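Local coordinates for 2,3-dihydroxybenzoate-AMP ligase (Mycobacterium smegmatis, PDB 5KEI), which belongs to the ANL superfamily of enzymes and is built from a large AMP-binding domain followed by a smaller C-terminal domain, at residues Glu357-Tyr362 with Gly402-Arg407; Ile386-Glu391 with Gly448-Thr453; Tyr410-Tyr415 with Gly430-Gly435. One frame throughout, in Å; residues are numbered along the deposited sequence.

How the interactions relate
The three contacts cluster round one four-stranded antiparallel sheet, whose order is 385-389, 402-407, 432-440, 450-455. Interaction 1 packs its second strand against segment 357-362, which contributes to the large nine-stranded mixed sheet. Interaction 2 joins its two outer strands, and interaction 3 lays the loop 410-415 on its third strand. Centres lie about 9 Å (1 and 2), 8 Å (1 and 3) and 15 Å (2 and 3) apart. Along the chain the segments of interactions 1 and 2 alternate, interaction 3 follows interaction 1, and it is nested within the loop closed by interaction 2. Interaction 2 closes the small sheet on itself, while interactions 1 and 3 join it to neighbouring parts of the chain.

Interaction 1 of 3, residues Glu357-Tyr362 with Gly402-Arg407; sequences EGLLNY and GELLVR
No ring or planar polar group takes part where Leu359 meets Val406 and Leu404, so there are no faces or edges to cover and the contact is made by branched aliphatic chains. Methyl CG2 of Val406 is the focal atom: it presses on Leu359 CB at 3.4 Å and on Leu359 CD1 at 3.5 Å, close for carbon against carbon. The two side chains cross at a slant, and Val406 CG2 lies within 4 Å of CB, CG and both methyls of Leu359, with CD2 at 3.9 Å. Leu359 has CG anti to the backbone N (chi1 -173°), which directs its branch toward Val406 and Leu404, so that Leu359 CD2 also touches Leu404 CD2 at 4.0 Å. Strand 402-407 belongs to the small antiparallel sheet, whereas segment 357-362 contributes to the nine-stranded mixed sheet, and the contact therefore joins two sheets of the large domain. Leu404 and Val406 point toward Leu359, while the intervening Leu405 points away and packs on Arg387 and Val389. Ile386 of the neighbouring strand touches both Leu359 and Leu404. Beyond the apolar patch, Glu357 OE2 is hydrogen-bonded to Ser213 OG.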
# COMPACT_ATOMS: atom_id res chain seq x y z
N GLU A 357 -1.95 4.12 -0.58
CA GLU A 357 -3.17 4.90 -0.45
C GLU A 357 -3.68 5.52 -1.75
O GLU A 357 -4.85 5.90 -1.85
CB GLU A 357 -2.96 6.01 0.58
CG GLU A 357 -3.05 5.55 2.04
CD GLU A 357 -1.71 5.06 2.63
OE1 GLU A 357 -0.72 4.87 1.88
OE2 GLU A 357 -1.66 4.87 3.86
N GLY A 358 -2.81 5.65 -2.75
CA GLY A 358 -3.21 6.32 -3.97
C GLY A 358 -2.09 7.03 -4.70
O GLY A 358 -1.32 6.37 -5.41
N LEU A 359 -2.00 8.34 -4.52
CA LEU A 359 -1.16 9.23 -5.35
C LEU A 359 0.17 8.65 -5.81
O LEU A 359 0.98 8.19 -5.00
CB LEU A 359 -0.86 10.54 -4.61
CG LEU A 359 -0.14 11.58 -5.49
CD1 LEU A 359 -1.06 12.15 -6.55
CD2 LEU A 359 0.50 12.70 -4.69
N LEU A 360 0.38 8.67 -7.12
CA LEU A 360 1.65 8.26 -7.69
C LEU A 360 2.33 9.44 -8.41
O LEU A 360 1.69 10.14 -9.21
CB LEU A 360 1.46 7.09 -8.66
CG LEU A 360 0.94 5.77 -8.07
CD1 LEU A 360 0.51 4.81 -9.17
CD2 LEU A 360 2.01 5.15 -7.23
N ASN A 361 3.60 9.66 -8.09
CA ASN A 361 4.43 10.65 -8.78
C ASN A 361 5.54 9.93 -9.52
O ASN A 361 6.29 9.16 -8.92
CB ASN A 361 5.02 11.68 -7.81
CG ASN A 361 3.96 12.43 -7.07
OD1 ASN A 361 3.36 13.36 -7.61
ND2 ASN A 361 3.69 12.03 -5.82
N TYR A 362 5.61 10.16 -10.83
CA TYR A 362 6.63 9.57 -11.68
C TYR A 362 7.40 10.65 -12.41
O TYR A 362 6.82 11.68 -12.77
CB TYR A 362 6.05 8.67 -12.77
CG TYR A 362 5.26 7.46 -12.37
CD1 TYR A 362 5.88 6.22 -12.24
CD2 TYR A 362 3.89 7.53 -12.21
CE1 TYR A 362 5.15 5.10 -11.91
CE2 TYR A 362 3.17 6.42 -11.87
CZ TYR A 362 3.80 5.21 -11.73
OH TYR A 362 3.05 4.11 -11.41
N GLY A 402 5.97 21.83 2.66
CA GLY A 402 4.81 21.66 3.52
C GLY A 402 4.39 20.20 3.63
O GLY A 402 5.11 19.31 3.19
N GLU A 403 3.23 19.95 4.22
CA GLU A 403 2.74 18.60 4.20
C GLU A 403 1.93 18.35 2.93
O GLU A 403 1.09 19.16 2.53
CB GLU A 403 1.89 18.30 5.44
CG GLU A 403 1.34 16.88 5.44
CD GLU A 403 0.59 16.54 6.71
OE1 GLU A 403 0.25 17.48 7.48
OE2 GLU A 403 0.34 15.33 6.93
N LEU A 404 2.19 17.22 2.30
CA LEU A 404 1.45 16.80 1.11
C LEU A 404 0.06 16.23 1.45
O LEU A 404 -0.07 15.33 2.28
CB LEU A 404 2.28 15.78 0.33
CG LEU A 404 1.58 15.14 -0.86
CD1 LEU A 404 1.30 16.19 -1.93
CD2 LEU A 404 2.41 13.98 -1.39
N LEU A 405 -0.97 16.79 0.83
CA LEU A 405 -2.33 16.28 0.91
C LEU A 405 -2.77 15.92 -0.51
O LEU A 405 -2.41 16.61 -1.47
CB LEU A 405 -3.27 17.33 1.49
CG LEU A 405 -3.41 17.61 2.99
CD1 LEU A 405 -2.07 17.87 3.68
CD2 LEU A 405 -4.35 18.78 3.18
N VAL A 406 -3.56 14.86 -0.66
CA VAL A 406 -3.91 14.39 -1.99
C VAL A 406 -5.33 13.86 -2.10
O VAL A 406 -5.88 13.29 -1.15
CB VAL A 406 -2.94 13.27 -2.46
CG1 VAL A 406 -2.97 12.07 -1.48
CG2 VAL A 406 -3.27 12.84 -3.87
N ARG A 407 -5.92 14.07 -3.27
CA ARG A 407 -7.21 13.54 -3.63
C ARG A 407 -7.20 13.33 -5.14
O ARG A 407 -6.65 14.15 -5.87
CB ARG A 407 -8.32 14.49 -3.21
CG ARG A 407 -9.70 13.92 -3.25
CD ARG A 407 -10.71 14.98 -2.87
NE ARG A 407 -10.79 16.06 -3.85
CZ ARG A 407 -11.46 17.19 -3.65
NH1 ARG A 407 -12.10 17.38 -2.51
NH2 ARG A 407 -11.49 18.13 -4.58

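Interaction 2 of 3, residues Ile386-Glu391 with Gly448-Thr453; sequences IRIVDE and GYLEVT
Leu450 swings its CG anti to its carbonyl carbon (chi1 -75°) and extends CD1 with chi2 -176°, which leaves the other methyl, CD2, facing Ile386 and Ile388. In Ile386 the first torsion (chi1 84°) puts CG1 between the backbone N and the carbonyl carbon, and the extended chain beyond it delivers CD1 to the leucine. Ile388 uses a different rotation, with CG1 anti to its carbonyl carbon, yet its CD1 arrives at the same methyl. Leu450 CD2 is thus the single point of convergence: Ile386 CD1 meets it at 4.0 Å and Ile388 CD1 at 4.2 Å. The two approaches differ. Ile386 and Leu450 reach for each other end on, whereas Ile388 and Leu450 run past one another in opposite directions. The contact is apolar and small, with 86 Å² of surface buried between the two segments.

Strands 385-389 and 450-455 are the outermost members of the antiparallel sheet, separated in its order by 402-407 and 432-440. Their side chains meet although the nearest CA atoms, those of Ile388 and Leu450, are 10.4 Å apart, which is consistent with a curled sheet; relatives in the ANL superfamily have a distorted beta-barrel subdomain of this kind. All three residues also touch Arg440 of strand 432-440, and Leu450 CD1 lies against Asn361 OD1, part of interaction 1. On strand 385-389 the intervening residue Arg387 makes a cation-pi contact with Phe431, while Glu451, which follows the leucine in strand 450-455, forms a salt bridge with Arg439.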
# COMPACT_ATOMS: atom_id res chain seq x y z
N ILE A 386 -3.04 17.93 -5.70
CA ILE A 386 -2.15 17.96 -4.55
C ILE A 386 -2.18 19.32 -3.87
O ILE A 386 -2.21 20.37 -4.52
CB ILE A 386 -0.69 17.57 -4.93
CG1 ILE A 386 0.11 18.74 -5.48
CG2 ILE A 386 -0.69 16.36 -5.87
CD1 ILE A 386 1.60 18.41 -5.72
N ARG A 387 -2.20 19.28 -2.55
CA ARG A 387 -2.03 20.46 -1.73
C ARG A 387 -0.75 20.30 -0.90
O ARG A 387 -0.49 19.24 -0.34
CB ARG A 387 -3.24 20.69 -0.84
CG ARG A 387 -4.52 20.99 -1.60
CD ARG A 387 -5.75 20.86 -0.69
NE ARG A 387 -5.72 21.82 0.41
CZ ARG A 387 -6.59 21.82 1.42
NH1 ARG A 387 -7.56 20.91 1.46
NH2 ARG A 387 -6.48 22.73 2.38
N ILE A 388 0.06 21.34 -0.87
CA ILE A 388 1.21 21.39 -0.00
C ILE A 388 0.93 22.46 1.05
O ILE A 388 0.85 23.65 0.73
CB ILE A 388 2.50 21.68 -0.78
CG1 ILE A 388 2.67 20.66 -1.92
CG2 ILE A 388 3.70 21.64 0.15
CD1 ILE A 388 3.98 20.76 -2.67
N VAL A 389 0.72 22.04 2.30
CA VAL A 389 0.21 22.96 3.32
C VAL A 389 1.16 23.15 4.50
O VAL A 389 2.06 22.35 4.73
CB VAL A 389 -1.17 22.49 3.88
CG1 VAL A 389 -2.16 22.27 2.74
CG2 VAL A 389 -1.04 21.24 4.72
N ASP A 390 0.95 24.23 5.25
CA ASP A 390 1.73 24.47 6.46
C ASP A 390 1.04 23.90 7.69
O ASP A 390 0.02 23.22 7.59
CB ASP A 390 1.98 25.97 6.65
CG ASP A 390 0.70 26.79 6.70
OD1 ASP A 390 -0.24 26.42 7.44
OD2 ASP A 390 0.63 27.81 5.97
N GLU A 391 1.62 24.19 8.85
CA GLU A 391 1.20 23.59 10.11
C GLU A 391 -0.12 24.17 10.59
O GLU A 391 -0.82 23.57 11.40
CB GLU A 391 2.29 23.77 11.18
CG GLU A 391 3.07 25.10 11.11
CD GLU A 391 4.09 25.18 9.96
OE1 GLU A 391 4.82 24.19 9.74
OE2 GLU A 391 4.18 26.25 9.30
N GLY A 448 7.57 22.22 -11.78
CA GLY A 448 6.46 21.29 -11.94
C GLY A 448 6.67 20.00 -11.18
O GLY A 448 5.73 19.24 -10.94
N TYR A 449 7.91 19.75 -10.78
CA TYR A 449 8.25 18.48 -10.15
C TYR A 449 8.32 18.60 -8.62
O TYR A 449 8.50 19.68 -8.06
CB TYR A 449 9.56 17.94 -10.74
CG TYR A 449 9.33 17.38 -12.13
CD1 TYR A 449 9.09 16.02 -12.32
CD2 TYR A 449 9.31 18.22 -13.25
CE1 TYR A 449 8.84 15.50 -13.59
CE2 TYR A 449 9.06 17.71 -14.53
CZ TYR A 449 8.82 16.34 -14.69
OH TYR A 449 8.57 15.82 -15.96
N LEU A 450 8.14 17.45 -7.98
CA LEU A 450 8.18 17.34 -6.53
C LEU A 450 9.56 16.99 -6.00
O LEU A 450 10.32 16.27 -6.65
CB LEU A 450 7.19 16.28 -6.07
CG LEU A 450 5.72 16.66 -6.11
CD1 LEU A 450 4.87 15.53 -5.52
CD2 LEU A 450 5.52 17.96 -5.35
N GLU A 451 9.88 17.48 -4.80
CA GLU A 451 10.99 16.90 -4.03
C GLU A 451 10.56 16.55 -2.62
O GLU A 451 9.98 17.38 -1.92
CB GLU A 451 12.18 17.85 -3.96
CG GLU A 451 13.28 17.29 -3.08
CD GLU A 451 14.48 18.21 -2.97
OE1 GLU A 451 14.29 19.44 -3.01
OE2 GLU A 451 15.61 17.68 -2.84
N VAL A 452 10.85 15.31 -2.20
CA VAL A 452 10.51 14.84 -0.86
C VAL A 452 11.65 15.17 0.08
O VAL A 452 12.80 14.78 -0.15
CB VAL A 452 10.26 13.30 -0.83
CG1 VAL A 452 10.04 12.85 0.58
CG2 VAL A 452 9.06 12.91 -1.71
N THR A 453 11.34 15.90 1.15
CA THR A 453 12.38 16.43 2.02
C THR A 453 12.36 15.73 3.38
O THR A 453 13.30 15.83 4.16
CB THR A 453 12.23 17.94 2.22
OG1 THR A 453 10.99 18.22 2.86
CG2 THR A 453 12.26 18.66 0.86

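Interaction 3 of 3, residues Tyr410-Tyr415 with Gly430-Gly435; sequences YTLNGY and GFYRSG
The segment 410-415 runs as an irregular loop, without helix or strand, past the start of strand 432-440, where Tyr432 receives Thr411, Leu412 and Tyr415. Thr411 CG2 rests on Tyr432 CB at 4.2 Å, at the root of the side chain. Leu412 CD2 comes to 4.4 Å from Tyr432 CG, approaching the ring at a slant. Farther out the two tyrosines cross obliquely. The hydroxyl of Tyr415 approaches the other ring obliquely, its OH 3.3 Å from Tyr432 CE1, and Tyr415 CZ is 4.2 Å from Tyr432 CE1. The two phenolic oxygens, Tyr415 OH and Tyr432 OH, are 3.2 Å apart, but the firm partner of Tyr415 OH is Glu357 OE2, to which it is hydrogen-bonded. Tyr432 sends CG anti to its backbone N (chi1 168°), which lifts the ring off the strand and over to the loop. Its strand pairs with 402-407 in the antiparallel sheet, through a backbone bond with Val406, and the loop thus packs against that sheet. One face of the Tyr432 ring has Ser434 N 4.0 Å above its plane, displaced toward the rim. Leu412 and Tyr415 also touch Ile223 of strand 222-226, which belongs to a seven-stranded sheet, and Leu412 shares a backbone hydrogen bond with Glu357.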
# COMPACT_ATOMS: atom_id res chain seq x y z
N TYR A 410 -7.70 7.66 -7.96
CA TYR A 410 -7.32 6.36 -7.42
C TYR A 410 -6.78 6.49 -5.98
O TYR A 410 -6.11 5.59 -5.49
CB TYR A 410 -6.30 5.66 -8.34
CG TYR A 410 -5.09 6.52 -8.62
CD1 TYR A 410 -3.97 6.43 -7.82
CD2 TYR A 410 -5.09 7.43 -9.67
CE1 TYR A 410 -2.87 7.22 -8.05
CE2 TYR A 410 -3.98 8.24 -9.91
CZ TYR A 410 -2.88 8.12 -9.08
OH TYR A 410 -1.77 8.89 -9.27
N THR A 411 -7.10 7.60 -5.32
CA THR A 411 -6.70 7.83 -3.93
C THR A 411 -7.88 7.57 -2.98
O THR A 411 -8.99 8.05 -3.21
CB THR A 411 -6.17 9.28 -3.72
OG1 THR A 411 -4.92 9.43 -4.40
CG2 THR A 411 -5.97 9.58 -2.23
N LEU A 412 -7.63 6.79 -1.93
CA LEU A 412 -8.72 6.33 -1.06
C LEU A 412 -9.41 7.48 -0.32
O LEU A 412 -8.84 8.54 -0.12
CB LEU A 412 -8.19 5.31 -0.06
CG LEU A 412 -7.68 5.82 1.29
CD1 LEU A 412 -7.38 4.65 2.19
CD2 LEU A 412 -6.46 6.70 1.11
N ASN A 413 -10.66 7.23 0.05
CA ASN A 413 -11.48 8.22 0.74
C ASN A 413 -11.66 7.83 2.20
O ASN A 413 -12.23 8.58 2.99
CB ASN A 413 -12.81 8.35 0.02
CG ASN A 413 -12.63 8.69 -1.44
OD1 ASN A 413 -12.41 9.84 -1.78
ND2 ASN A 413 -12.71 7.68 -2.31
N GLY A 414 -11.16 6.65 2.55
CA GLY A 414 -11.02 6.23 3.92
C GLY A 414 -10.34 4.87 3.97
O GLY A 414 -10.41 4.10 3.01
N TYR A 415 -9.67 4.57 5.07
CA TYR A 415 -9.18 3.22 5.31
C TYR A 415 -10.36 2.28 5.52
O TYR A 415 -11.48 2.71 5.82
CB TYR A 415 -8.24 3.19 6.50
CG TYR A 415 -6.93 3.89 6.25
CD1 TYR A 415 -6.66 5.12 6.82
CD2 TYR A 415 -5.97 3.32 5.43
CE1 TYR A 415 -5.48 5.76 6.59
CE2 TYR A 415 -4.76 3.95 5.20
CZ TYR A 415 -4.53 5.18 5.79
OH TYR A 415 -3.34 5.86 5.58
N GLY A 430 -11.88 15.84 2.19
CA GLY A 430 -11.62 14.49 1.72
C GLY A 430 -10.26 14.31 1.07
O GLY A 430 -10.08 13.40 0.27
N PHE A 431 -9.30 15.17 1.40
CA PHE A 431 -7.91 14.96 1.02
C PHE A 431 -7.23 14.04 2.02
O PHE A 431 -7.42 14.18 3.24
CB PHE A 431 -7.15 16.29 0.93
CG PHE A 431 -7.45 17.11 -0.31
CD1 PHE A 431 -8.61 17.85 -0.41
CD2 PHE A 431 -6.56 17.13 -1.38
CE1 PHE A 431 -8.88 18.60 -1.54
CE2 PHE A 431 -6.83 17.88 -2.52
CZ PHE A 431 -7.99 18.61 -2.59
N TYR A 432 -6.46 13.08 1.52
CA TYR A 432 -5.65 12.24 2.40
C TYR A 432 -4.40 13.00 2.85
O TYR A 432 -3.73 13.59 2.02
CB TYR A 432 -5.25 10.94 1.68
CG TYR A 432 -4.19 10.18 2.42
CD1 TYR A 432 -4.43 9.68 3.70
CD2 TYR A 432 -2.94 9.95 1.85
CE1 TYR A 432 -3.45 8.98 4.38
CE2 TYR A 432 -1.96 9.24 2.53
CZ TYR A 432 -2.22 8.76 3.80
OH TYR A 432 -1.24 8.07 4.49
N ARG A 433 -4.11 13.01 4.15
CA ARG A 433 -2.87 13.62 4.67
C ARG A 433 -1.71 12.60 4.74
O ARG A 433 -1.71 11.68 5.55
CB ARG A 433 -3.11 14.23 6.04
CG ARG A 433 -3.91 15.53 6.02
CD ARG A 433 -3.57 16.41 7.24
NE ARG A 433 -3.71 15.67 8.49
CZ ARG A 433 -4.87 15.43 9.08
NH1 ARG A 433 -5.99 15.89 8.55
NH2 ARG A 433 -4.92 14.74 10.21
N SER A 434 -0.72 12.79 3.88
CA SER A 434 0.33 11.80 3.65
C SER A 434 1.37 11.71 4.76
O SER A 434 2.00 10.66 4.94
CB SER A 434 1.04 12.10 2.34
OG SER A 434 1.60 13.40 2.39
N GLY A 435 1.57 12.81 5.46
CA GLY A 435 2.60 12.87 6.48
C GLY A 435 3.96 13.11 5.86
O GLY A 435 4.97 13.17 6.57